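Local coordinates for suppressor of fused homolog (Drosophila melanogaster, PDB 6LPH), which probably binds and sequesters transcription factors, may recognise a nuclear localization sequence, and is represented here by its N-terminal part, from a crystal of the Sufu-Fu complex, at residues G78-H83 and T96-G101; N67-W72 and Q221-G226; D201-Q206 and S239-F244. All coordinates share one frame; numbering follows the deposited sequence.

Interaction 1 of 3, residues G78-H83 and T96-G101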
loop_
_atom_site.group_PDB
_atom_site.type_symbol
_atom_site.label_atom_id
_atom_site.label_comp_id
_atom_site.label_asym_id
_atom_site.label_seq_id
_atom_site.Cartn_x
_atom_site.Cartn_y
_atom_site.Cartn_z
ATOM N N GLY A 78 -9.390 -3.280 -6.475
ATOM C CA GLY A 78 -9.394 -3.517 -7.908
ATOM C C GLY A 78 -8.582 -4.703 -8.383
ATOM O O GLY A 78 -8.868 -5.216 -9.456
ATOM N N LEU A 79 -7.556 -5.118 -7.623
ATOM C CA LEU A 79 -6.754 -6.315 -7.973
ATOM C C LEU A 79 -7.532 -7.595 -7.676
ATOM O O LEU A 79 -7.335 -8.619 -8.342
ATOM C CB LEU A 79 -5.376 -6.316 -7.254
ATOM C CG LEU A 79 -4.460 -5.173 -7.755
ATOM C CD1 LEU A 79 -3.319 -4.946 -6.798
ATOM C CD2 LEU A 79 -3.874 -5.628 -9.065
ATOM N N SER A 80 -8.411 -7.523 -6.686
ATOM C CA SER A 80 -9.361 -8.620 -6.425
ATOM C C SER A 80 -10.651 -8.386 -7.233
ATOM O O SER A 80 -10.807 -7.341 -7.891
ATOM C CB SER A 80 -9.651 -8.721 -4.930
ATOM O OG SER A 80 -10.400 -7.599 -4.497
ATOM N N ASP A 81 -11.559 -9.362 -7.214
ATOM C CA ASP A 81 -12.775 -9.258 -8.008
ATOM C C ASP A 81 -13.850 -8.524 -7.203
ATOM O O ASP A 81 -14.601 -9.151 -6.444
ATOM C CB ASP A 81 -13.258 -10.653 -8.439
ATOM C CG ASP A 81 -14.513 -10.606 -9.295
ATOM O OD1 ASP A 81 -15.049 -11.684 -9.627
ATOM O OD2 ASP A 81 -14.988 -9.497 -9.621
ATOM N N LEU A 82 -13.908 -7.199 -7.366
ATOM C CA LEU A 82 -14.888 -6.361 -6.662
ATOM C C LEU A 82 -16.343 -6.656 -7.059
ATOM O O LEU A 82 -17.261 -6.462 -6.267
ATOM C CB LEU A 82 -14.604 -4.885 -6.972
ATOM C CG LEU A 82 -13.199 -4.358 -6.582
ATOM C CD1 LEU A 82 -13.038 -2.852 -6.925
ATOM C CD2 LEU A 82 -12.913 -4.632 -5.101
ATOM N N HIS A 83 -16.560 -7.085 -8.296
ATOM C CA HIS A 83 -17.909 -7.057 -8.859
ATOM C C HIS A 83 -18.544 -8.388 -9.095
ATOM O O HIS A 83 -19.743 -8.493 -9.003
ATOM C CB HIS A 83 -17.921 -6.252 -10.142
ATOM C CG HIS A 83 -17.397 -4.858 -9.972
ATOM N ND1 HIS A 83 -18.168 -3.848 -9.527
ATOM C CD2 HIS A 83 -16.145 -4.316 -10.235
ATOM C CE1 HIS A 83 -17.439 -2.708 -9.493
ATOM N NE2 HIS A 83 -16.198 -3.000 -9.918
ATOM N N THR A 96 -10.164 -20.546 -6.715
ATOM C CA THR A 96 -10.614 -20.105 -5.394
ATOM C C THR A 96 -10.319 -18.603 -5.112
ATOM O O THR A 96 -10.970 -17.985 -4.274
ATOM C CB THR A 96 -9.992 -21.018 -4.316
ATOM O OG1 THR A 96 -10.520 -22.348 -4.456
ATOM C CG2 THR A 96 -10.340 -20.533 -2.972
ATOM N N ARG A 97 -9.353 -18.039 -5.820
ATOM C CA ARG A 97 -8.971 -16.619 -5.654
ATOM C C ARG A 97 -10.024 -15.615 -6.157
ATOM O O ARG A 97 -10.757 -15.889 -7.113
ATOM C CB ARG A 97 -7.686 -16.346 -6.426
ATOM C CG ARG A 97 -6.486 -17.169 -6.009
ATOM C CD ARG A 97 -5.230 -16.644 -6.674
ATOM N NE ARG A 97 -5.564 -15.923 -7.892
ATOM C CZ ARG A 97 -5.553 -16.448 -9.112
ATOM N NH1 ARG A 97 -5.205 -17.727 -9.300
ATOM N NH2 ARG A 97 -5.896 -15.680 -10.146
ATOM N N SER A 98 -10.058 -14.424 -5.560
ATOM C CA SER A 98 -10.914 -13.358 -6.071
ATOM C C SER A 98 -10.036 -12.514 -7.001
ATOM O O SER A 98 -9.121 -11.858 -6.522
ATOM C CB SER A 98 -11.433 -12.492 -4.907
ATOM O OG SER A 98 -12.184 -11.391 -5.381
ATOM N N GLY A 99 -10.281 -12.553 -8.311
ATOM C CA GLY A 99 -9.451 -11.803 -9.272
ATOM C C GLY A 99 -8.027 -12.295 -9.162
ATOM O O GLY A 99 -7.799 -13.509 -9.170
ATOM N N MET A 100 -7.077 -11.367 -9.024
ATOM C CA MET A 100 -5.687 -11.770 -8.777
ATOM C C MET A 100 -5.465 -12.377 -7.384
ATOM O O MET A 100 -4.425 -12.973 -7.137
ATOM C CB MET A 100 -4.697 -10.620 -9.059
ATOM C CG MET A 100 -4.751 -10.171 -10.514
ATOM S SD MET A 100 -3.253 -9.303 -11.025
ATOM C CE MET A 100 -2.185 -10.694 -11.444
ATOM N N GLY A 101 -6.437 -12.247 -6.487
ATOM C CA GLY A 101 -6.393 -12.972 -5.208
ATOM C C GLY A 101 -5.770 -12.165 -4.077
ATOM O O GLY A 101 -5.512 -12.694 -2.974
#
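The type II' beta turn from Ser98 to Gly101 packs against the loop residues Leu79, Ser80 and Asp81, held by one hydrogen bond at each end of that tripeptide. Met100 N gives its hydrogen to Leu79 O over 2.8 Å, nearly along the C=O axis. Leu79 CD2 and Met100 SD meet at 4.2 Å, and both side chains rest on Phe144 of helix 131-146. At the other end a side chain is the acceptor: Asp81 N meets Ser98 OG at 2.8 Å. Ser98 OG stands anti to its own backbone N (chi1 176°), and there it also touches Asp81 CB at 3.3 Å. Between the two bonds Ser80 CA makes a CA-H...O contact of 3.2 Å with Ser98 O. Strand 97-109 turns a corner at this point, and the corner faces the loop that follows the neighbouring strand 71-77. Gly99 suits the first corner of such a turn because its phi is positive, and a CB there would run into Leu79 O. Gly101 N closes the turn on Ser98 O at 2.7 Å. An alanine in place of Ser98 would probably leave Asp81 N without its acceptor and take a hydrogen-bond partner from Thr188 OG1. The loop has its own braces: Asp81 OD2 accepts from His83 N in an Asx turn and from Gly84 N, and the Glu103 carboxylate collects Ser80 OG, Gly78 N and Leu79 N.

Interaction 2 of 3, residues N67-W72 and Q221-G226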
loop_
_atom_site.group_PDB
_atom_site.type_symbol
_atom_site.label_atom_id
_atom_site.label_comp_id
_atom_site.label_asym_id
_atom_site.label_seq_id
_atom_site.Cartn_x
_atom_site.Cartn_y
_atom_site.Cartn_z
ATOM N N ASN A 67 5.421 -1.688 18.975
ATOM C CA ASN A 67 6.356 -0.834 18.239
ATOM C C ASN A 67 5.748 -0.387 16.924
ATOM O O ASN A 67 6.411 -0.437 15.882
ATOM C CB ASN A 67 7.671 -1.573 17.925
ATOM C CG ASN A 67 8.587 -1.702 19.122
ATOM O OD1 ASN A 67 8.588 -0.875 20.029
ATOM N ND2 ASN A 67 9.403 -2.738 19.110
ATOM N N VAL A 68 4.486 0.033 16.962
ATOM C CA VAL A 68 3.840 0.601 15.786
ATOM C C VAL A 68 3.748 2.120 15.941
ATOM O O VAL A 68 3.078 2.608 16.857
ATOM C CB VAL A 68 2.450 -0.006 15.545
ATOM C CG1 VAL A 68 1.885 0.484 14.207
ATOM C CG2 VAL A 68 2.535 -1.531 15.574
ATOM N N PRO A 69 4.448 2.875 15.070
ATOM C CA PRO A 69 4.404 4.324 15.161
ATOM C C PRO A 69 3.107 4.823 14.491
ATOM O O PRO A 69 2.434 4.058 13.768
ATOM C CB PRO A 69 5.621 4.736 14.308
ATOM C CG PRO A 69 5.564 3.743 13.174
ATOM C CD PRO A 69 5.197 2.434 13.870
ATOM N N PRO A 70 2.745 6.086 14.733
ATOM C CA PRO A 70 1.602 6.639 13.996
ATOM C C PRO A 70 1.914 6.664 12.517
ATOM O O PRO A 70 3.064 6.963 12.124
ATOM C CB PRO A 70 1.468 8.075 14.516
ATOM C CG PRO A 70 2.572 8.283 15.492
ATOM C CD PRO A 70 3.362 7.040 15.684
ATOM N N HIS A 71 0.911 6.342 11.700
ATOM C CA HIS A 71 1.142 6.249 10.272
ATOM C C HIS A 71 -0.142 6.336 9.489
ATOM O O HIS A 71 -1.253 6.316 10.058
ATOM C CB HIS A 71 1.924 4.979 9.944
ATOM C CG HIS A 71 1.171 3.678 10.216
ATOM N ND1 HIS A 71 1.202 3.042 11.422
ATOM C CD2 HIS A 71 0.435 2.865 9.369
ATOM C CE1 HIS A 71 0.488 1.903 11.349
ATOM N NE2 HIS A 71 0.000 1.802 10.096
ATOM N N TRP A 72 0.023 6.458 8.172
ATOM C CA TRP A 72 -1.068 6.431 7.224
ATOM C C TRP A 72 -1.172 5.047 6.625
ATOM O O TRP A 72 -0.149 4.474 6.244
ATOM C CB TRP A 72 -0.743 7.410 6.123
ATOM C CG TRP A 72 -0.501 8.829 6.590
ATOM C CD1 TRP A 72 0.680 9.573 6.508
ATOM C CD2 TRP A 72 -1.472 9.726 7.186
ATOM N NE1 TRP A 72 0.494 10.861 7.000
ATOM C CE2 TRP A 72 -0.770 11.009 7.428
ATOM C CE3 TRP A 72 -2.800 9.617 7.537
ATOM C CZ2 TRP A 72 -1.404 12.087 8.004
ATOM C CZ3 TRP A 72 -3.425 10.732 8.129
ATOM C CH2 TRP A 72 -2.747 11.924 8.337
ATOM N N GLN A 221 12.164 -6.139 13.849
ATOM C CA GLN A 221 12.805 -6.289 15.163
ATOM C C GLN A 221 13.006 -4.970 15.892
ATOM O O GLN A 221 13.170 -4.952 17.099
ATOM C CB GLN A 221 14.193 -6.897 14.963
ATOM C CG GLN A 221 14.478 -8.114 15.788
ATOM C CD GLN A 221 13.943 -9.364 15.135
ATOM O OE1 GLN A 221 14.706 -10.162 14.584
ATOM N NE2 GLN A 221 12.628 -9.539 15.177
ATOM N N ASP A 222 13.055 -3.871 15.150
ATOM C CA ASP A 222 13.267 -2.576 15.762
ATOM C C ASP A 222 12.330 -1.553 15.163
ATOM O O ASP A 222 12.010 -1.630 13.981
ATOM C CB ASP A 222 14.719 -2.129 15.567
ATOM C CG ASP A 222 15.106 -1.009 16.526
ATOM O OD1 ASP A 222 15.688 -1.305 17.598
ATOM O OD2 ASP A 222 14.789 0.166 16.234
ATOM N N MET A 223 11.900 -0.588 15.982
ATOM C CA MET A 223 11.126 0.546 15.490
ATOM C C MET A 223 11.813 1.322 14.363
ATOM O O MET A 223 11.165 1.749 13.415
ATOM C CB MET A 223 10.846 1.514 16.628
ATOM C CG MET A 223 9.418 1.488 17.025
ATOM S SD MET A 223 8.381 2.435 15.894
ATOM C CE MET A 223 7.276 2.902 17.224
ATOM N N GLN A 224 13.125 1.492 14.472
ATOM C CA GLN A 224 13.893 2.258 13.471
ATOM C C GLN A 224 13.745 1.677 12.054
ATOM O O GLN A 224 13.828 2.411 11.074
ATOM C CB GLN A 224 15.375 2.313 13.852
ATOM C CG GLN A 224 15.637 2.975 15.200
ATOM C CD GLN A 224 17.105 2.924 15.613
ATOM O OE1 GLN A 224 17.944 3.695 15.112
ATOM N NE2 GLN A 224 17.421 2.027 16.550
ATOM N N THR A 225 13.503 0.372 11.947
ATOM C CA THR A 225 13.376 -0.260 10.626
ATOM C C THR A 225 11.926 -0.657 10.236
ATOM O O THR A 225 11.712 -1.328 9.215
ATOM C CB THR A 225 14.332 -1.471 10.492
ATOM O OG1 THR A 225 14.108 -2.368 11.594
ATOM C CG2 THR A 225 15.795 -1.004 10.511
ATOM N N GLY A 226 10.944 -0.212 11.027
ATOM C CA GLY A 226 9.544 -0.391 10.684
ATOM C C GLY A 226 8.659 -0.935 11.805
ATOM O O GLY A 226 7.430 -0.860 11.716
HETATM O O HOH W 1 5.344 -1.204 13.319
#
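Met223 lays its thioether over the backbone and side chains of Asn67 and Pro69. Its CG rests 3.6 Å from Asn67 CB, SD lies 3.5 Å from Asn67 O, and the terminal CE is 3.6 Å from Pro69 N. Met223 and Pro69 run alongside each other in opposite senses, with Met223 SD 3.8 Å from Pro69 CD. A long, unbranched residue suits this place: bent at CB-CG (chi2 -79°) and again at CG-SD, it follows the contour of the opposing chain. No direct hydrogen bond joins the two segments. Instead a water donates to both Asn67 O, at 2.9 Å, and Gly226 O, at 2.7 Å, bridging two carbonyl oxygens that lie close to each other without a bond between them.

Each side is also shaped from within. Asn67 has a positive phi, a conformation asparagine adopts more readily than most residues, and takes part in a G1 beta bulge. His71 ND1 donates to Pro69 O at 2.8 Å, the acceptor lying in the ring plane. Asp222 OD2 accepts from Gln224 N in an Asx turn, and a CB on Gly226 would press against the carbonyl O of Thr225, which suits glycine.

Beyond Pro70 the chain enters strand 71-77, and Val68 rests on Tyr60 of strand 54-60; the other segment leaves helix 201-219 behind and packs Thr225 against Val240 of helix 240-243.

Interaction 3 of 3, residues D201-Q206 and S239-F244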
loop_
_atom_site.group_PDB
_atom_site.type_symbol
_atom_site.label_atom_id
_atom_site.label_comp_id
_atom_site.label_asym_id
_atom_site.label_seq_id
_atom_site.Cartn_x
_atom_site.Cartn_y
_atom_site.Cartn_z
ATOM N N ASP A 201 18.562 -0.618 -1.071
ATOM C CA ASP A 201 19.182 -1.445 -2.096
ATOM C C ASP A 201 19.747 -2.723 -1.507
ATOM O O ASP A 201 19.550 -3.777 -2.101
ATOM C CB ASP A 201 20.321 -0.708 -2.817
ATOM C CG ASP A 201 19.824 0.349 -3.810
ATOM O OD1 ASP A 201 18.623 0.677 -3.853
ATOM O OD2 ASP A 201 20.673 0.885 -4.553
ATOM N N ASP A 202 20.466 -2.635 -0.374
ATOM C CA ASP A 202 21.078 -3.850 0.197
ATOM C C ASP A 202 20.021 -4.814 0.750
ATOM O O ASP A 202 20.166 -6.036 0.640
ATOM C CB ASP A 202 22.206 -3.553 1.220
ATOM C CG ASP A 202 21.737 -2.738 2.438
ATOM O OD1 ASP A 202 20.625 -2.173 2.417
ATOM O OD2 ASP A 202 22.505 -2.639 3.422
ATOM N N GLU A 203 18.944 -4.258 1.305
ATOM C CA GLU A 203 17.813 -5.073 1.785
ATOM C C GLU A 203 17.176 -5.847 0.615
ATOM O O GLU A 203 16.862 -7.057 0.724
ATOM C CB GLU A 203 16.787 -4.186 2.520
ATOM C CG GLU A 203 17.265 -3.769 3.918
ATOM C CD GLU A 203 16.626 -2.505 4.494
ATOM O OE1 GLU A 203 17.069 -2.103 5.598
ATOM O OE2 GLU A 203 15.698 -1.917 3.884
ATOM N N LEU A 204 16.991 -5.146 -0.501
ATOM C CA LEU A 204 16.456 -5.773 -1.710
ATOM C C LEU A 204 17.421 -6.855 -2.186
ATOM O O LEU A 204 17.015 -7.983 -2.473
ATOM C CB LEU A 204 16.228 -4.749 -2.834
ATOM C CG LEU A 204 15.983 -5.482 -4.155
ATOM C CD1 LEU A 204 14.567 -6.041 -4.146
ATOM C CD2 LEU A 204 16.268 -4.620 -5.375
ATOM N N GLU A 205 18.700 -6.508 -2.235
ATOM C CA GLU A 205 19.713 -7.467 -2.692
ATOM C C GLU A 205 19.634 -8.778 -1.900
ATOM O O GLU A 205 19.649 -9.856 -2.488
ATOM C CB GLU A 205 21.120 -6.845 -2.634
ATOM C CG GLU A 205 22.053 -7.412 -3.682
ATOM C CD GLU A 205 22.790 -6.339 -4.498
ATOM O OE1 GLU A 205 23.862 -6.676 -5.039
ATOM O OE2 GLU A 205 22.317 -5.164 -4.606
ATOM N N GLN A 206 19.508 -8.676 -0.575
ATOM C CA GLN A 206 19.535 -9.857 0.278
ATOM C C GLN A 206 18.219 -10.622 0.278
ATOM O O GLN A 206 18.212 -11.839 0.454
ATOM C CB GLN A 206 20.025 -9.534 1.701
ATOM C CG GLN A 206 21.403 -8.854 1.741
ATOM C CD GLN A 206 22.516 -9.628 1.025
ATOM O OE1 GLN A 206 23.494 -9.032 0.526
ATOM N NE2 GLN A 206 22.384 -10.955 0.981
ATOM N N SER A 239 20.199 1.158 6.537
ATOM C CA SER A 239 19.552 -0.133 6.336
ATOM C C SER A 239 19.681 -0.949 7.586
ATOM O O SER A 239 20.484 -0.635 8.485
ATOM C CB SER A 239 20.181 -0.911 5.179
ATOM O OG SER A 239 21.461 -1.392 5.540
ATOM N N VAL A 240 18.924 -2.041 7.626
ATOM C CA VAL A 240 18.952 -2.928 8.775
ATOM C C VAL A 240 20.351 -3.519 8.974
ATOM O O VAL A 240 20.799 -3.726 10.109
ATOM C CB VAL A 240 17.879 -4.038 8.642
ATOM C CG1 VAL A 240 18.245 -5.041 7.538
ATOM C CG2 VAL A 240 17.644 -4.714 9.987
ATOM N N PHE A 241 21.040 -3.793 7.864
ATOM C CA PHE A 241 22.371 -4.365 7.923
ATOM C C PHE A 241 23.401 -3.349 8.441
ATOM O O PHE A 241 24.408 -3.740 9.040
ATOM C CB PHE A 241 22.776 -4.905 6.535
ATOM C CG PHE A 241 21.835 -5.948 5.999
ATOM C CD1 PHE A 241 21.049 -5.686 4.872
ATOM C CD2 PHE A 241 21.697 -7.171 6.647
ATOM C CE1 PHE A 241 20.159 -6.634 4.396
ATOM C CE2 PHE A 241 20.809 -8.125 6.174
ATOM C CZ PHE A 241 20.036 -7.860 5.047
ATOM N N GLU A 242 23.173 -2.061 8.180
ATOM C CA GLU A 242 24.003 -0.985 8.765
ATOM C C GLU A 242 23.693 -0.827 10.250
ATOM O O GLU A 242 24.607 -0.666 11.057
ATOM C CB GLU A 242 23.771 0.371 8.083
ATOM C CG GLU A 242 24.295 0.497 6.673
ATOM C CD GLU A 242 23.866 1.800 6.026
ATOM O OE1 GLU A 242 22.755 1.858 5.452
ATOM O OE2 GLU A 242 24.647 2.772 6.085
ATOM N N LEU A 243 22.416 -0.865 10.620
ATOM C CA LEU A 243 22.035 -0.632 12.027
ATOM C C LEU A 243 22.383 -1.809 12.934
ATOM O O LEU A 243 22.787 -1.617 14.095
ATOM C CB LEU A 243 20.538 -0.285 12.160
ATOM C CG LEU A 243 20.107 1.078 11.580
ATOM C CD1 LEU A 243 18.597 1.160 11.368
ATOM C CD2 LEU A 243 20.607 2.263 12.400
ATOM N N PHE A 244 22.210 -3.013 12.397
ATOM C CA PHE A 244 22.417 -4.247 13.129
ATOM C C PHE A 244 23.288 -5.219 12.330
ATOM O O PHE A 244 22.786 -6.204 11.769
ATOM C CB PHE A 244 21.063 -4.871 13.496
ATOM C CG PHE A 244 20.138 -3.918 14.196
ATOM C CD1 PHE A 244 20.354 -3.568 15.531
ATOM C CD2 PHE A 244 19.061 -3.348 13.520
ATOM C CE1 PHE A 244 19.507 -2.669 16.179
ATOM C CE2 PHE A 244 18.207 -2.455 14.167
ATOM C CZ PHE A 244 18.432 -2.111 15.497
HETATM O O HOH W 2 23.175 0.032 3.181
#
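Two successive acidic side chains, Asp202 and Glu203, reach from the first turn of one helix to the start of another, so that the beginnings of both helices meet. Ser239 OG donates to Asp202 OD2 at 2.7 Å, using the syn lone pair of the carboxylate. Beside it Val240 N gives its hydrogen to Glu203 OE1, also at 2.7 Å, with the donor nearly in line with the C-O bond. Asp202 CG sits between the backbone N and carbonyl carbon (chi1 60°), which keeps this short side chain close to the serine, whereas the longer glutamate extends beyond its CG and brings OE1 to the amide. The same OE1 forms a salt bridge with Arg236, and OE2 accepts from Phe200 N.

Ser239 is the N-cap of helix 240-243 and forms a capping box with Glu242: Glu242 N donates to Ser239 OG at 3.2 Å, and Ser239 N to Glu242 OE1 at 2.9 Å. Serine suits the position because its small hydroxyl can accept from that amide while donating to Asp202. The carboxylates of Asp202 and Glu242 lie near each other without contact, and any repulsion between them would probably be eased by the amides at the helix start and by a water that makes weak bonds to both.

Phe241 packs alongside. Asp202 OD2 lies at the ring's edge, 3.7 Å from CD1, where the weakly positive C-H rim suits an anion. Gln206 lays its aliphatic part by the ring, CG 3.7 Å from Phe241 CE1. Over the centre of one face stands CG1 of the adjacent Val240, 3.8 Å above the plane, and Phe218 of helix 201-219 also touches the phenylalanine.

How the interactions relate
Interactions 2 and 3 are neighbours, their centres about 17 Å apart, and they share a boundary: Asp222 OD1 lies 3.5 Å from Phe244 CZ, and Thr225 CG2 3.6 Å from Leu243 CD1. Their segments alternate along the chain, 221-226 falling between 201-206 and 239-244. Interaction 1 lies on the opposite side of the chain's centre, its centre about 30 Å from that of interaction 2 and about 33 Å from that of interaction 3. It is nevertheless tied to interaction 2 through the sheet, since strands 71-77 and 97-109 are adjacent in it and consecutive in sequence.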